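Local coordinates for iron-regulated outer membrane protein (Neisseria meningitidis, PDB 4B7O) that probably carries iron, as its siderophore complex, across the outer membrane as a TonB-dependent transporter, at residues F106-N115 against N628-G636; S116-Y125 against I160-T171. All blocks are in the same frame, centred on the assembly; numbering follows the deposited sequence.

Contact 1: residues F106-N115 against N628-G636; sequences FLTLRGMGQN and NPEFGAQVG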
# COMPACT_ATOMS: atom_id res chain seq x y z
N PHE A 106 -4.82 -8.14 -1.25
CA PHE A 106 -3.90 -7.62 -2.24
C PHE A 106 -4.44 -6.32 -2.70
O PHE A 106 -5.65 -6.17 -2.95
CB PHE A 106 -3.87 -8.52 -3.49
CG PHE A 106 -3.42 -9.91 -3.22
CD1 PHE A 106 -2.07 -10.21 -3.21
CD2 PHE A 106 -4.36 -10.93 -2.99
CE1 PHE A 106 -1.63 -11.51 -2.99
CE2 PHE A 106 -3.93 -12.22 -2.75
CZ PHE A 106 -2.56 -12.51 -2.75
N LEU A 107 -3.54 -5.39 -2.93
CA LEU A 107 -3.96 -4.08 -3.33
C LEU A 107 -3.51 -3.75 -4.78
O LEU A 107 -2.39 -4.11 -5.16
CB LEU A 107 -3.39 -3.11 -2.33
CG LEU A 107 -3.64 -1.68 -2.79
CD1 LEU A 107 -3.99 -0.79 -1.59
CD2 LEU A 107 -2.48 -1.14 -3.61
N THR A 108 -4.39 -3.14 -5.60
CA THR A 108 -3.95 -2.66 -6.89
C THR A 108 -4.31 -1.21 -7.10
O THR A 108 -5.30 -0.69 -6.59
CB THR A 108 -4.45 -3.53 -8.05
OG1 THR A 108 -5.87 -3.53 -8.05
CG2 THR A 108 -3.98 -4.94 -7.86
N LEU A 109 -3.47 -0.58 -7.86
CA LEU A 109 -3.56 0.82 -8.12
C LEU A 109 -3.41 0.88 -9.62
O LEU A 109 -2.38 0.43 -10.15
CB LEU A 109 -2.41 1.52 -7.45
CG LEU A 109 -2.32 3.03 -7.61
CD1 LEU A 109 -3.60 3.69 -7.08
CD2 LEU A 109 -1.07 3.51 -6.88
N ARG A 110 -4.46 1.36 -10.29
CA ARG A 110 -4.50 1.32 -11.75
C ARG A 110 -4.17 -0.05 -12.28
O ARG A 110 -3.51 -0.18 -13.29
CB ARG A 110 -3.50 2.31 -12.34
CG ARG A 110 -3.97 3.75 -12.34
CD ARG A 110 -2.86 4.74 -12.69
NE ARG A 110 -3.41 6.12 -12.71
CZ ARG A 110 -2.72 7.21 -13.00
NH1 ARG A 110 -1.43 7.13 -13.27
NH2 ARG A 110 -3.34 8.40 -12.98
N GLY A 111 -4.65 -1.07 -11.58
CA GLY A 111 -4.37 -2.47 -11.95
C GLY A 111 -3.00 -3.00 -11.57
O GLY A 111 -2.71 -4.15 -11.82
N MET A 112 -2.13 -2.18 -10.99
CA MET A 112 -0.78 -2.67 -10.70
C MET A 112 -0.75 -3.02 -9.27
O MET A 112 -1.39 -2.32 -8.45
CB MET A 112 0.27 -1.64 -11.01
CG MET A 112 0.28 -1.18 -12.45
SD MET A 112 0.70 -2.52 -13.59
CE MET A 112 2.40 -2.79 -13.21
N GLY A 113 -0.10 -4.14 -8.95
CA GLY A 113 -0.18 -4.68 -7.57
C GLY A 113 0.96 -4.23 -6.65
O GLY A 113 1.84 -3.43 -7.06
N GLN A 114 1.01 -4.78 -5.43
CA GLN A 114 2.02 -4.32 -4.45
C GLN A 114 3.46 -4.67 -4.77
O GLN A 114 4.38 -4.18 -4.13
CB GLN A 114 1.69 -4.79 -3.06
CG GLN A 114 0.56 -4.01 -2.46
CD GLN A 114 -0.12 -4.78 -1.33
OE1 GLN A 114 -0.67 -5.89 -1.53
NE2 GLN A 114 -0.09 -4.19 -0.14
N ASN A 115 3.66 -5.53 -5.75
CA ASN A 115 4.99 -5.67 -6.28
C ASN A 115 5.53 -4.31 -6.83
O ASN A 115 6.73 -4.10 -6.85
CB ASN A 115 5.03 -6.76 -7.33
CG ASN A 115 6.32 -6.77 -8.12
OD1 ASN A 115 7.35 -7.24 -7.65
ND2 ASN A 115 6.27 -6.23 -9.32
N ASN A 628 0.40 -13.52 -10.69
CA ASN A 628 0.14 -13.36 -9.27
C ASN A 628 -0.40 -11.94 -9.00
O ASN A 628 0.15 -10.96 -9.56
CB ASN A 628 1.44 -13.61 -8.48
CG ASN A 628 1.79 -15.08 -8.35
OD1 ASN A 628 1.12 -15.99 -8.90
ND2 ASN A 628 2.82 -15.34 -7.61
N PRO A 629 -1.44 -11.81 -8.14
CA PRO A 629 -2.08 -10.51 -7.84
C PRO A 629 -1.09 -9.44 -7.36
O PRO A 629 -1.38 -8.25 -7.46
CB PRO A 629 -3.08 -10.83 -6.70
CG PRO A 629 -2.88 -12.28 -6.32
CD PRO A 629 -2.18 -12.93 -7.50
N GLU A 630 0.01 -9.88 -6.78
CA GLU A 630 1.14 -9.05 -6.41
C GLU A 630 1.55 -8.10 -7.58
O GLU A 630 1.82 -6.92 -7.36
CB GLU A 630 2.30 -10.01 -6.09
CG GLU A 630 3.50 -9.37 -5.43
CD GLU A 630 4.77 -10.20 -5.61
OE1 GLU A 630 4.67 -11.47 -5.67
OE2 GLU A 630 5.87 -9.57 -5.69
N PHE A 631 1.61 -8.65 -8.80
CA PHE A 631 1.92 -7.88 -10.02
C PHE A 631 0.75 -7.02 -10.47
O PHE A 631 0.93 -5.90 -10.93
CB PHE A 631 2.40 -8.80 -11.14
CG PHE A 631 3.63 -9.55 -10.73
CD1 PHE A 631 4.86 -8.89 -10.71
CD2 PHE A 631 3.53 -10.89 -10.25
CE1 PHE A 631 5.98 -9.54 -10.29
CE2 PHE A 631 4.67 -11.55 -9.79
CZ PHE A 631 5.89 -10.86 -9.81
N GLY A 632 -0.45 -7.56 -10.36
CA GLY A 632 -1.60 -6.75 -10.64
C GLY A 632 -2.70 -7.65 -11.09
O GLY A 632 -2.52 -8.87 -11.07
N ALA A 633 -3.82 -7.03 -11.46
CA ALA A 633 -4.99 -7.70 -12.00
C ALA A 633 -5.64 -6.78 -13.04
O ALA A 633 -5.56 -5.53 -12.90
CB ALA A 633 -6.00 -7.97 -10.89
N GLN A 634 -6.25 -7.39 -14.06
CA GLN A 634 -7.27 -6.69 -14.89
C GLN A 634 -8.64 -6.48 -14.18
O GLN A 634 -9.52 -7.35 -14.21
CB GLN A 634 -7.51 -7.45 -16.19
CG GLN A 634 -8.50 -6.76 -17.17
CD GLN A 634 -8.00 -5.38 -17.59
OE1 GLN A 634 -8.40 -4.32 -17.03
NE2 GLN A 634 -7.09 -5.37 -18.56
N VAL A 635 -8.80 -5.33 -13.52
CA VAL A 635 -9.99 -4.97 -12.77
C VAL A 635 -11.01 -4.47 -13.81
O VAL A 635 -10.65 -3.99 -14.90
CB VAL A 635 -9.65 -3.93 -11.67
CG1 VAL A 635 -10.84 -3.63 -10.76
CG2 VAL A 635 -8.54 -4.47 -10.78
N GLY A 636 -12.29 -4.64 -13.51
CA GLY A 636 -13.34 -4.22 -14.43
C GLY A 636 -13.51 -2.75 -14.17
O GLY A 636 -13.01 -2.21 -13.19
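Plug and barrel of a TonB-dependent transporter meet here: the loop between barrel strands 603-618 and 638-647 folds inward against the plug hairpin of strand 107-109 and the short, weakly bonded strand 112-113, and P629 lies on the ring of F106. P629 CG stands 3.5 Å from the centroid of that ring and 8° off its normal, a CH-pi contact over the face. The first torsion of F106 (chi1 -61°) swings the ring to the side where P629 lies, and chi2 of -86° turns its face to the proline. P629 CB also covers the ring, 3.6 Å from F106 CG.

Three backbone bonds join the loop to the hairpin and the residues after it. At the type I' turn of L109 to M112, A633 N donates to G111 O over 3.1 Å; the carbonyl of G111 also receives a CA-H...O contact from G632. G113 N reaches F631 O at 2.8 Å, standing well above the carbonyl plane, and N115 N reaches E630 O at 2.8 Å. M112 and G632 form a single bridge, and the close approach of G113 and G632 is made without a side chain on either.

T108 turns CG2 to the backbone of G632 and A633, while its OG1, which bonds to S723, lies 3.9 Å from V635 CG2. At the other end the amide of N115 lies against F631, and N115 CB packs on the E630 side chain. R110 extends from the turn to salt bridges with E541 and E593 of the barrel.

All three hydrogen bonds between the two segments run main chain to main chain and so rest on backbone shape; the F106-P629 CH-pi contact adds apolar packing.

Contact 2: residues S116-Y125 against I160-T171; sequences SVDIKVDNAY and IGATNGAIIAKT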
# COMPACT_ATOMS: atom_id res chain seq x y z
N SER A 116 4.67 -3.38 -7.21
CA SER A 116 5.20 -2.09 -7.69
C SER A 116 4.65 -0.92 -6.91
O SER A 116 5.19 0.19 -7.02
CB SER A 116 4.91 -1.84 -9.18
OG SER A 116 4.12 -2.87 -9.77
N VAL A 117 3.55 -1.11 -6.18
CA VAL A 117 3.05 0.05 -5.42
C VAL A 117 3.36 -0.05 -3.95
O VAL A 117 3.06 -1.02 -3.32
CB VAL A 117 1.61 0.43 -5.79
CG1 VAL A 117 0.93 -0.66 -6.57
CG2 VAL A 117 0.76 0.99 -4.63
N ASP A 118 4.04 0.97 -3.42
CA ASP A 118 4.45 0.96 -2.03
C ASP A 118 3.34 1.48 -1.17
O ASP A 118 2.40 2.07 -1.69
CB ASP A 118 5.70 1.78 -1.86
CG ASP A 118 6.88 1.18 -2.63
OD1 ASP A 118 7.04 -0.09 -2.68
OD2 ASP A 118 7.62 1.96 -3.24
N ILE A 119 3.44 1.26 0.13
CA ILE A 119 2.60 1.90 1.09
C ILE A 119 3.56 2.59 1.97
O ILE A 119 4.38 1.95 2.59
CB ILE A 119 1.84 0.88 1.99
CG1 ILE A 119 0.99 -0.06 1.13
CG2 ILE A 119 0.96 1.62 2.99
CD1 ILE A 119 -0.03 -0.75 1.98
N LYS A 120 3.49 3.91 2.04
CA LYS A 120 4.54 4.63 2.71
C LYS A 120 3.92 5.19 3.94
O LYS A 120 2.86 5.86 3.86
CB LYS A 120 5.05 5.78 1.84
CG LYS A 120 5.46 5.35 0.44
CD LYS A 120 6.34 6.45 -0.17
CE LYS A 120 6.69 6.11 -1.61
NZ LYS A 120 7.85 6.87 -2.19
N VAL A 121 4.55 4.95 5.08
CA VAL A 121 4.03 5.61 6.25
C VAL A 121 5.13 6.33 6.91
O VAL A 121 6.18 5.75 7.13
CB VAL A 121 3.15 4.69 7.21
CG1 VAL A 121 2.97 3.28 6.66
CG2 VAL A 121 3.60 4.75 8.67
N ASP A 122 4.89 7.61 7.20
CA ASP A 122 5.93 8.56 7.57
C ASP A 122 7.19 8.53 6.71
O ASP A 122 8.30 8.78 7.18
CB ASP A 122 6.25 8.40 9.04
CG ASP A 122 5.07 8.76 9.91
OD1 ASP A 122 4.35 9.74 9.58
OD2 ASP A 122 4.86 8.08 10.93
N ASN A 123 7.01 8.22 5.42
CA ASN A 123 8.14 8.17 4.53
C ASN A 123 9.13 7.01 4.81
O ASN A 123 10.33 7.18 4.65
CB ASN A 123 8.90 9.52 4.53
CG ASN A 123 9.55 9.79 3.18
OD1 ASN A 123 9.02 9.39 2.14
ND2 ASN A 123 10.70 10.45 3.18
N ALA A 124 8.62 5.86 5.23
CA ALA A 124 9.41 4.67 5.34
C ALA A 124 8.62 3.54 4.75
O ALA A 124 7.45 3.38 5.04
CB ALA A 124 9.71 4.39 6.80
N TYR A 125 9.27 2.70 3.96
CA TYR A 125 8.59 1.64 3.29
C TYR A 125 9.65 0.67 2.77
O TYR A 125 10.78 1.02 2.49
CB TYR A 125 7.80 2.22 2.09
CG TYR A 125 8.64 3.16 1.16
CD1 TYR A 125 8.76 4.51 1.42
CD2 TYR A 125 9.28 2.66 0.05
CE1 TYR A 125 9.52 5.36 0.61
CE2 TYR A 125 10.02 3.50 -0.78
CZ TYR A 125 10.13 4.84 -0.48
OH TYR A 125 10.85 5.66 -1.29
N ILE A 160 12.68 6.21 -3.80
CA ILE A 160 13.19 5.04 -4.49
C ILE A 160 12.03 4.26 -5.07
O ILE A 160 11.01 4.13 -4.45
CB ILE A 160 13.88 4.11 -3.45
CG1 ILE A 160 14.71 4.98 -2.52
CG2 ILE A 160 14.62 2.95 -4.14
CD1 ILE A 160 15.66 4.24 -1.61
N GLY A 161 12.24 3.65 -6.19
CA GLY A 161 11.27 2.70 -6.77
C GLY A 161 9.92 3.26 -7.20
O GLY A 161 8.93 2.53 -7.29
N ALA A 162 9.86 4.54 -7.50
CA ALA A 162 8.57 5.17 -7.75
C ALA A 162 8.07 4.91 -9.12
O ALA A 162 7.92 5.88 -9.83
CB ALA A 162 8.68 6.64 -7.53
N THR A 163 7.82 3.64 -9.48
CA THR A 163 7.49 3.27 -10.87
C THR A 163 6.02 3.33 -11.11
O THR A 163 5.58 3.62 -12.21
CB THR A 163 7.93 1.83 -11.29
OG1 THR A 163 7.57 0.85 -10.29
CG2 THR A 163 9.38 1.80 -11.53
N ASN A 164 5.27 2.92 -10.11
CA ASN A 164 3.83 3.01 -10.13
C ASN A 164 3.55 3.77 -8.87
O ASN A 164 4.47 4.31 -8.25
CB ASN A 164 3.20 1.64 -10.11
CG ASN A 164 3.30 0.95 -11.45
OD1 ASN A 164 2.75 1.44 -12.46
ND2 ASN A 164 4.01 -0.17 -11.49
N GLY A 165 2.33 3.91 -8.45
CA GLY A 165 2.22 4.81 -7.31
C GLY A 165 2.55 4.28 -5.90
O GLY A 165 3.32 3.31 -5.70
N ALA A 166 1.97 4.97 -4.93
CA ALA A 166 2.17 4.63 -3.59
C ALA A 166 0.94 5.09 -2.81
O ALA A 166 0.39 6.13 -3.11
CB ALA A 166 3.44 5.32 -3.11
N ILE A 167 0.49 4.34 -1.81
CA ILE A 167 -0.39 4.91 -0.82
C ILE A 167 0.53 5.60 0.20
O ILE A 167 1.54 5.05 0.59
CB ILE A 167 -1.19 3.81 -0.14
CG1 ILE A 167 -1.73 2.82 -1.18
CG2 ILE A 167 -2.29 4.38 0.71
CD1 ILE A 167 -3.05 3.20 -1.78
N ILE A 168 0.19 6.79 0.65
CA ILE A 168 1.11 7.55 1.48
C ILE A 168 0.37 7.91 2.71
O ILE A 168 -0.68 8.50 2.63
CB ILE A 168 1.50 8.85 0.77
CG1 ILE A 168 2.26 8.55 -0.49
CG2 ILE A 168 2.26 9.82 1.68
CD1 ILE A 168 3.72 8.85 -0.31
N ALA A 169 0.89 7.55 3.86
CA ALA A 169 0.15 7.86 5.07
C ALA A 169 1.06 8.59 6.05
O ALA A 169 2.27 8.44 6.00
CB ALA A 169 -0.43 6.59 5.66
N LYS A 170 0.49 9.44 6.89
CA LYS A 170 1.25 10.05 7.94
C LYS A 170 0.56 9.71 9.22
O LYS A 170 -0.69 9.76 9.29
CB LYS A 170 1.35 11.56 7.82
CG LYS A 170 1.95 12.06 6.52
CD LYS A 170 1.95 13.58 6.59
CE LYS A 170 2.05 14.17 5.23
NZ LYS A 170 3.50 14.39 4.98
N THR A 171 1.36 9.39 10.24
CA THR A 171 0.80 8.96 11.50
C THR A 171 0.22 10.19 12.22
O THR A 171 0.61 11.31 11.94
CB THR A 171 1.85 8.19 12.35
OG1 THR A 171 3.00 9.02 12.58
CG2 THR A 171 2.26 6.90 11.64
O HOH W 1 6.08 2.59 -7.14
O HOH W 2 4.59 8.69 4.11
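S116-Y125 and I160-T171 contribute neighbouring parallel strands to the four-stranded mixed sheet of the plug, in which 118-121 is an outermost strand and 166-171 is flanked on its other side by 144-150. D118 pairs with A166, I119 with I167, K120 with I168 and V121 with A169; the strand directions differ by 13°.

The backbone ladder begins with a weak bond from D118 N to G165 O. It continues from I167 N to D118 O, from K120 N to I167 O at 2.7 Å and from A169 N to K120 O at 2.6 Å, these last two running nearly along the C=O axis. D122 N to A169 O closes it, and one water bridges N123 N and A169 O.

Apolar packing divides between the faces. I119, I167, V121 and A169 share one; there I167 and V117 touch L107 of the neighbouring hairpin. On the other, the extended chain of K120 runs alongside I168, CD to CD1 3.6 Å, and CE reaches A166 CB. The same CE lies 3.7 Å above the plane of the Y125 ring, toward its rim.

Among polar side chains, D118 at the start of the ladder forms a salt bridge with R509 of the barrel, and on the K120 face Y125 OH accepts a bond from I160 N at 3.2 Å. At the far end the D122 carboxylate grips T171 twice: T171 N meets OD1 on the syn side at 3.1 Å, though tilted 32° out of the carboxylate plane, while T171 OG1, also bonded to K254, donates to the syn lone pair of OD2 at 2.7 Å.

How the contacts relate
Both contacts are buried, but contact 1 joins the plug to a barrel loop, whereas contact 2 lies wholly between plug segments. The first links residues more than 500 positions apart through a few backbone bonds and a proline CH-pi contact; the second is a regular parallel ladder whose side chains pack on both faces. Strands 112-113 and 118-121 follow one another in sequence, and the two sites touch. L109 CD2 comes within 3.8 Å of V117 CG2 and 3.6 Å of G165 CA, while M112 CE packs on N164. Barrel arginine R509 serves both, bonding N115 O from contact 1 and D118 from contact 2.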